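Local coordinates for protein dimethyl-sulfide monooxygenase (Hyphomicrobium sulfonivorans, PDB 6AK1) that oxidises dimethyl sulfide to methanethiol and formaldehyde with NADH, oxygen and an FMN cofactor, the first step in dimethyl sulfide degradation, at residues 114-119 with 170-175; 178-183 with 189-194. One frame throughout, in Å; residues are numbered along the deposited sequence.

Interaction 1. Residues 114-119 with 170-175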
loop_
_atom_site.group_PDB
_atom_site.type_symbol
_atom_site.label_atom_id
_atom_site.label_comp_id
_atom_site.label_asym_id
_atom_site.label_seq_id
_atom_site.Cartn_x
_atom_site.Cartn_y
_atom_site.Cartn_z
ATOM N N LEU A 114 15.476 -6.344 11.478
ATOM C CA LEU A 114 15.149 -7.473 10.611
ATOM C C LEU A 114 14.269 -7.059 9.437
ATOM O O LEU A 114 14.456 -7.551 8.320
ATOM C CB LEU A 114 14.457 -8.571 11.414
ATOM C CG LEU A 114 15.311 -9.324 12.434
ATOM C CD1 LEU A 114 14.436 -10.359 13.144
ATOM C CD2 LEU A 114 16.534 -9.982 11.765
ATOM N N LEU A 115 13.280 -6.198 9.667
ATOM C CA LEU A 115 12.482 -5.730 8.535
ATOM C C LEU A 115 13.359 -4.982 7.540
ATOM O O LEU A 115 13.204 -5.140 6.324
ATOM C CB LEU A 115 11.309 -4.852 9.004
ATOM C CG LEU A 115 10.403 -4.356 7.853
ATOM C CD1 LEU A 115 9.915 -5.506 6.955
ATOM C CD2 LEU A 115 9.218 -3.534 8.379
ATOM N N ALA A 116 14.316 -4.200 8.044
ATOM C CA ALA A 116 15.249 -3.482 7.182
ATOM C C ALA A 116 15.960 -4.423 6.217
ATOM O O ALA A 116 16.132 -4.099 5.034
ATOM C CB ALA A 116 16.271 -2.729 8.038
ATOM N N ARG A 117 16.381 -5.595 6.703
ATOM C CA ARG A 117 17.073 -6.545 5.834
ATOM C C ARG A 117 16.113 -7.169 4.829
ATOM O O ARG A 117 16.469 -7.353 3.660
ATOM C CB ARG A 117 17.765 -7.641 6.657
ATOM C CG ARG A 117 18.598 -8.595 5.806
ATOM C CD ARG A 117 19.278 -9.710 6.622
ATOM N NE ARG A 117 18.327 -10.740 7.025
ATOM C CZ ARG A 117 18.609 -12.039 7.070
ATOM N NH1 ARG A 117 19.821 -12.463 6.739
ATOM N NH2 ARG A 117 17.677 -12.914 7.442
ATOM N N ARG A 118 14.892 -7.495 5.258
ATOM C CA ARG A 118 13.954 -8.118 4.331
ATOM C C ARG A 118 13.586 -7.168 3.201
ATOM O O ARG A 118 13.451 -7.593 2.053
ATOM C CB ARG A 118 12.702 -8.585 5.075
ATOM C CG ARG A 118 12.982 -9.607 6.169
ATOM C CD ARG A 118 11.715 -9.938 6.966
ATOM N NE ARG A 118 10.729 -10.582 6.132
ATOM C CZ ARG A 118 9.442 -10.261 6.064
ATOM N NH1 ARG A 118 8.922 -9.301 6.821
ATOM N NH2 ARG A 118 8.663 -10.946 5.244
ATOM N N LEU A 119 13.422 -5.873 3.505
ATOM C CA LEU A 119 13.088 -4.913 2.457
ATOM C C LEU A 119 14.300 -4.582 1.590
ATOM O O LEU A 119 14.163 -4.470 0.369
ATOM C CB LEU A 119 12.497 -3.640 3.072
ATOM C CG LEU A 119 11.073 -3.815 3.634
ATOM C CD1 LEU A 119 10.710 -2.675 4.546
ATOM C CD2 LEU A 119 10.068 -3.946 2.496
ATOM N N LYS A 170 18.359 5.255 9.304
ATOM C CA LYS A 170 19.782 5.219 9.642
ATOM C C LYS A 170 20.453 4.002 9.032
ATOM O O LYS A 170 21.554 4.097 8.477
ATOM C CB LYS A 170 19.975 5.217 11.163
ATOM C CG LYS A 170 19.649 6.541 11.835
ATOM C CD LYS A 170 19.844 6.472 13.361
ATOM C CE LYS A 170 19.466 7.794 14.044
ATOM N NZ LYS A 170 19.559 7.696 15.531
ATOM N N LEU A 171 19.797 2.845 9.111
ATOM C CA LEU A 171 20.377 1.630 8.543
ATOM C C LEU A 171 20.524 1.748 7.031
ATOM O O LEU A 171 21.589 1.452 6.476
ATOM C CB LEU A 171 19.519 0.423 8.920
ATOM C CG LEU A 171 19.515 0.094 10.412
ATOM C CD1 LEU A 171 18.393 -0.875 10.763
ATOM C CD2 LEU A 171 20.885 -0.465 10.853
ATOM N N TRP A 172 19.474 2.238 6.356
ATOM C CA TRP A 172 19.433 2.262 4.892
ATOM C C TRP A 172 20.302 3.365 4.294
ATOM O O TRP A 172 20.977 3.141 3.282
ATOM C CB TRP A 172 17.990 2.447 4.409
ATOM C CG TRP A 172 17.102 1.235 4.516
ATOM C CD1 TRP A 172 17.480 -0.079 4.429
ATOM C CD2 TRP A 172 15.686 1.233 4.725
ATOM N NE1 TRP A 172 16.385 -0.898 4.564
ATOM C CE2 TRP A 172 15.268 -0.118 4.745
ATOM C CE3 TRP A 172 14.725 2.244 4.894
ATOM C CZ2 TRP A 172 13.922 -0.487 4.928
ATOM C CZ3 TRP A 172 13.384 1.874 5.073
ATOM C CH2 TRP A 172 13.004 0.514 5.091
ATOM N N GLU A 173 20.278 4.563 4.887
ATOM C CA GLU A 173 20.933 5.746 4.331
ATOM C C GLU A 173 22.303 6.041 4.936
ATOM O O GLU A 173 23.217 6.437 4.206
ATOM C CB GLU A 173 20.044 6.983 4.511
ATOM C CG GLU A 173 18.671 6.889 3.854
ATOM C CD GLU A 173 18.733 6.960 2.329
ATOM O OE1 GLU A 173 19.730 7.483 1.782
ATOM O OE2 GLU A 173 17.778 6.485 1.674
ATOM N N GLY A 174 22.474 5.875 6.250
ATOM C CA GLY A 174 23.682 6.343 6.906
ATOM C C GLY A 174 24.756 5.316 7.207
ATOM O O GLY A 174 25.949 5.645 7.222
ATOM N N SER A 175 24.349 4.066 7.428
ATOM C CA SER A 175 25.271 3.076 7.978
ATOM C C SER A 175 26.426 2.770 7.022
ATOM O O SER A 175 27.582 2.686 7.452
ATOM C CB SER A 175 24.515 1.805 8.342
ATOM O OG SER A 175 25.416 0.893 8.930
#
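The carbonyl oxygen of Ala116 receives the indole N-H of Trp172, with NE1 3.2 Å from O and an angle of 164° at the hydrogen. The acceptor lies at the edge of the indole, close to its plane, so the N-H points almost straight at the oxygen, while the donor is tilted out of the carbonyl plane. Ser120 OG, one turn further along, binds the same oxygen, which therefore has two side-chain partners inside a buried contact. The indole reaches the other helix because CG of Trp172 sits anti to the carbonyl carbon (chi1 -75°), which carries the ring over to it, the axes of the two short segments approaching to 10.6 Å. Beyond NE1 its benzo edge meets Leu119, whose CD1 lies 3.9 Å from CZ2. The methyl of Ala116 also touches NE1 of the indole and packs against Leu171, CB to CD1 3.9 Å. A leucine in place of Trp172 would probably leave the Ala116 carbonyl without its indole donor and open a gap beside Leu119. The contact joins helices 112-126 and 157-174 of the TIM barrel, whose short segments meet at 51°. Met168 and Tyr113 extend the apolar packing between these helices, Leu115 and Leu119 touch Trp132 of strand 130-135, and His212 meets the indole with its ring nearly perpendicular.

Interaction 2. Residues 178-183 with 189-194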
loop_
_atom_site.group_PDB
_atom_site.type_symbol
_atom_site.label_atom_id
_atom_site.label_comp_id
_atom_site.label_asym_id
_atom_site.label_seq_id
_atom_site.Cartn_x
_atom_site.Cartn_y
_atom_site.Cartn_z
ATOM N N ASP A 178 28.378 5.586 0.375
ATOM C CA ASP A 178 28.292 5.228 -1.037
ATOM C C ASP A 178 29.511 4.454 -1.515
ATOM O O ASP A 178 29.375 3.472 -2.248
ATOM C CB ASP A 178 28.113 6.486 -1.887
ATOM C CG ASP A 178 26.686 7.016 -1.859
ATOM O OD1 ASP A 178 25.824 6.434 -1.152
ATOM O OD2 ASP A 178 26.421 8.021 -2.557
ATOM N N ASP A 179 30.712 4.857 -1.104
ATOM C CA ASP A 179 31.906 4.226 -1.648
ATOM C C ASP A 179 32.540 3.211 -0.686
ATOM O O ASP A 179 33.704 2.839 -0.870
ATOM C CB ASP A 179 32.911 5.296 -2.084
ATOM C CG ASP A 179 33.696 5.858 -0.939
ATOM O OD1 ASP A 179 33.140 5.931 0.183
ATOM O OD2 ASP A 179 34.875 6.220 -1.161
ATOM N N ALA A 180 31.779 2.733 0.309
ATOM C CA ALA A 180 32.240 1.626 1.142
ATOM C C ALA A 180 32.521 0.379 0.307
ATOM O O ALA A 180 33.598 -0.218 0.404
ATOM C CB ALA A 180 31.202 1.317 2.226
ATOM N N VAL A 181 31.559 -0.035 -0.516
ATOM C CA VAL A 181 31.666 -1.293 -1.247
ATOM C C VAL A 181 32.601 -1.110 -2.434
ATOM O O VAL A 181 32.455 -0.169 -3.222
ATOM C CB VAL A 181 30.276 -1.785 -1.694
ATOM C CG1 VAL A 181 30.408 -2.998 -2.598
ATOM C CG2 VAL A 181 29.423 -2.138 -0.478
ATOM N N LYS A 182 33.572 -2.011 -2.563
ATOM C CA LYS A 182 34.565 -1.973 -3.629
ATOM C C LYS A 182 34.384 -3.083 -4.647
ATOM O O LYS A 182 34.621 -2.858 -5.835
ATOM C CB LYS A 182 35.989 -2.085 -3.049
ATOM C CG LYS A 182 36.335 -1.080 -1.983
ATOM C CD LYS A 182 36.164 0.360 -2.476
ATOM C CE LYS A 182 36.610 1.344 -1.407
ATOM N NZ LYS A 182 36.239 2.735 -1.753
ATOM N N ARG A 183 34.013 -4.286 -4.191
ATOM C CA ARG A 183 33.798 -5.442 -5.066
ATOM C C ARG A 183 35.010 -5.676 -5.960
ATOM O O ARG A 183 34.894 -6.016 -7.134
ATOM C CB ARG A 183 32.508 -5.274 -5.890
ATOM C CG ARG A 183 31.218 -5.523 -5.077
ATOM C CD ARG A 183 29.928 -5.100 -5.764
ATOM N NE ARG A 183 28.763 -5.622 -5.037
ATOM C CZ ARG A 183 28.233 -6.826 -5.265
ATOM N NH1 ARG A 183 28.755 -7.616 -6.204
ATOM N NH2 ARG A 183 27.198 -7.252 -4.552
ATOM N N VAL A 189 39.457 -6.570 -1.820
ATOM C CA VAL A 189 38.638 -5.815 -0.878
ATOM C C VAL A 189 37.204 -5.830 -1.393
ATOM O O VAL A 189 36.899 -5.261 -2.448
ATOM C CB VAL A 189 39.164 -4.384 -0.695
ATOM C CG1 VAL A 189 38.247 -3.583 0.222
ATOM C CG2 VAL A 189 40.607 -4.419 -0.143
ATOM N N PHE A 190 36.307 -6.474 -0.648
ATOM C CA PHE A 190 34.907 -6.392 -1.014
ATOM C C PHE A 190 34.283 -5.112 -0.471
ATOM O O PHE A 190 33.644 -4.361 -1.217
ATOM C CB PHE A 190 34.143 -7.624 -0.527
ATOM C CG PHE A 190 32.808 -7.791 -1.207
ATOM C CD1 PHE A 190 31.697 -7.100 -0.757
ATOM C CD2 PHE A 190 32.683 -8.584 -2.341
ATOM C CE1 PHE A 190 30.471 -7.235 -1.400
ATOM C CE2 PHE A 190 31.452 -8.710 -2.991
ATOM C CZ PHE A 190 30.362 -8.034 -2.525
ATOM N N THR A 191 34.470 -4.839 0.823
ATOM C CA THR A 191 33.985 -3.621 1.463
ATOM C C THR A 191 35.101 -3.002 2.304
ATOM O O THR A 191 35.851 -3.712 2.989
ATOM C CB THR A 191 32.757 -3.902 2.359
ATOM O OG1 THR A 191 31.714 -4.496 1.584
ATOM C CG2 THR A 191 32.230 -2.616 2.993
ATOM N N ASP A 192 35.211 -1.682 2.250
ATOM C CA ASP A 192 36.150 -0.952 3.094
ATOM C C ASP A 192 35.462 -0.644 4.422
ATOM O O ASP A 192 34.597 0.236 4.492
ATOM C CB ASP A 192 36.631 0.318 2.392
ATOM C CG ASP A 192 37.577 1.170 3.265
ATOM O OD1 ASP A 192 37.948 0.757 4.400
ATOM O OD2 ASP A 192 37.928 2.274 2.806
ATOM N N GLY A 193 35.881 -1.348 5.478
ATOM C CA GLY A 193 35.265 -1.260 6.791
ATOM C C GLY A 193 35.392 0.092 7.479
ATOM O O GLY A 193 34.741 0.298 8.509
ATOM N N SER A 194 36.211 1.010 6.953
ATOM C CA SER A 194 36.244 2.360 7.507
ATOM C C SER A 194 35.138 3.241 6.950
ATOM O O SER A 194 34.981 4.375 7.413
ATOM C CB SER A 194 37.604 3.029 7.260
ATOM O OG SER A 194 37.773 3.397 5.904
HETATM O O HOH W 1 37.605 3.882 0.657
#
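Phe190 holds CG anti to its backbone N (chi1 -163°), and Arg183 turns CG beside its own N (chi1 -76°) before running extended to NE; the two side chains thus lie alongside each other and point the same way. Arg183 CG sits over one face of the phenyl ring, 4.0 Å from its centroid, in a CH-pi contact. Phe190 CZ in turn lies over the centre of the guanidinium, 3.7 Å from Arg183 CZ, but the two planes are inclined by 56° and do not stack flat. The polar end of Arg183 is engaged by Glu215 in a salt bridge. In the backbone, Phe190 O accepts two N-H groups, from Lys182 N at 2.7 Å and Arg183 N at 3.0 Å, at the corner where the chain turns. Val181 and Thr191 form an antiparallel non-hydrogen-bonded pair, and Asp192 N gives a virtually straight bond to Ala180 O (2.9 Å). Lys182, bent at chi2, passes beside Asp192 and delivers NZ to Asp179 O at 2.7 Å. A water links NZ to Asp192 OD2, while OD1 closes an Asx turn with Ser194 N (3.1 Å) and also binds Ser194 OG. A few backbone bonds thus hold this hairpin of strands 181-184 and 189-191; Asp179 OD2, in a long salt bridge to Lys182 and another to Lys195, probably helps favour the ammonium form of Lys182.

Interaction 1 belongs to the interior and interaction 2 to the surface, although both occur on the same side of the chain's centre, about 17 Å apart between their centres. They share no element: the first pairs two helices of the barrel, the second two strands of a hairpin that follows helix 157-174 in the chain. Interaction 1, between segments far apart in the sequence, relies on apolar contacts and one side-chain bond to a main-chain oxygen. By contrast, the local pairing 178-183 with 189-194 is dominated by main-chain bonds, charged groups and a bridging water. In interaction 1 the Leu119 side chain is about 9 Å from that of Thr104, a probable FMN-binding residue; interaction 2 lies away from that site.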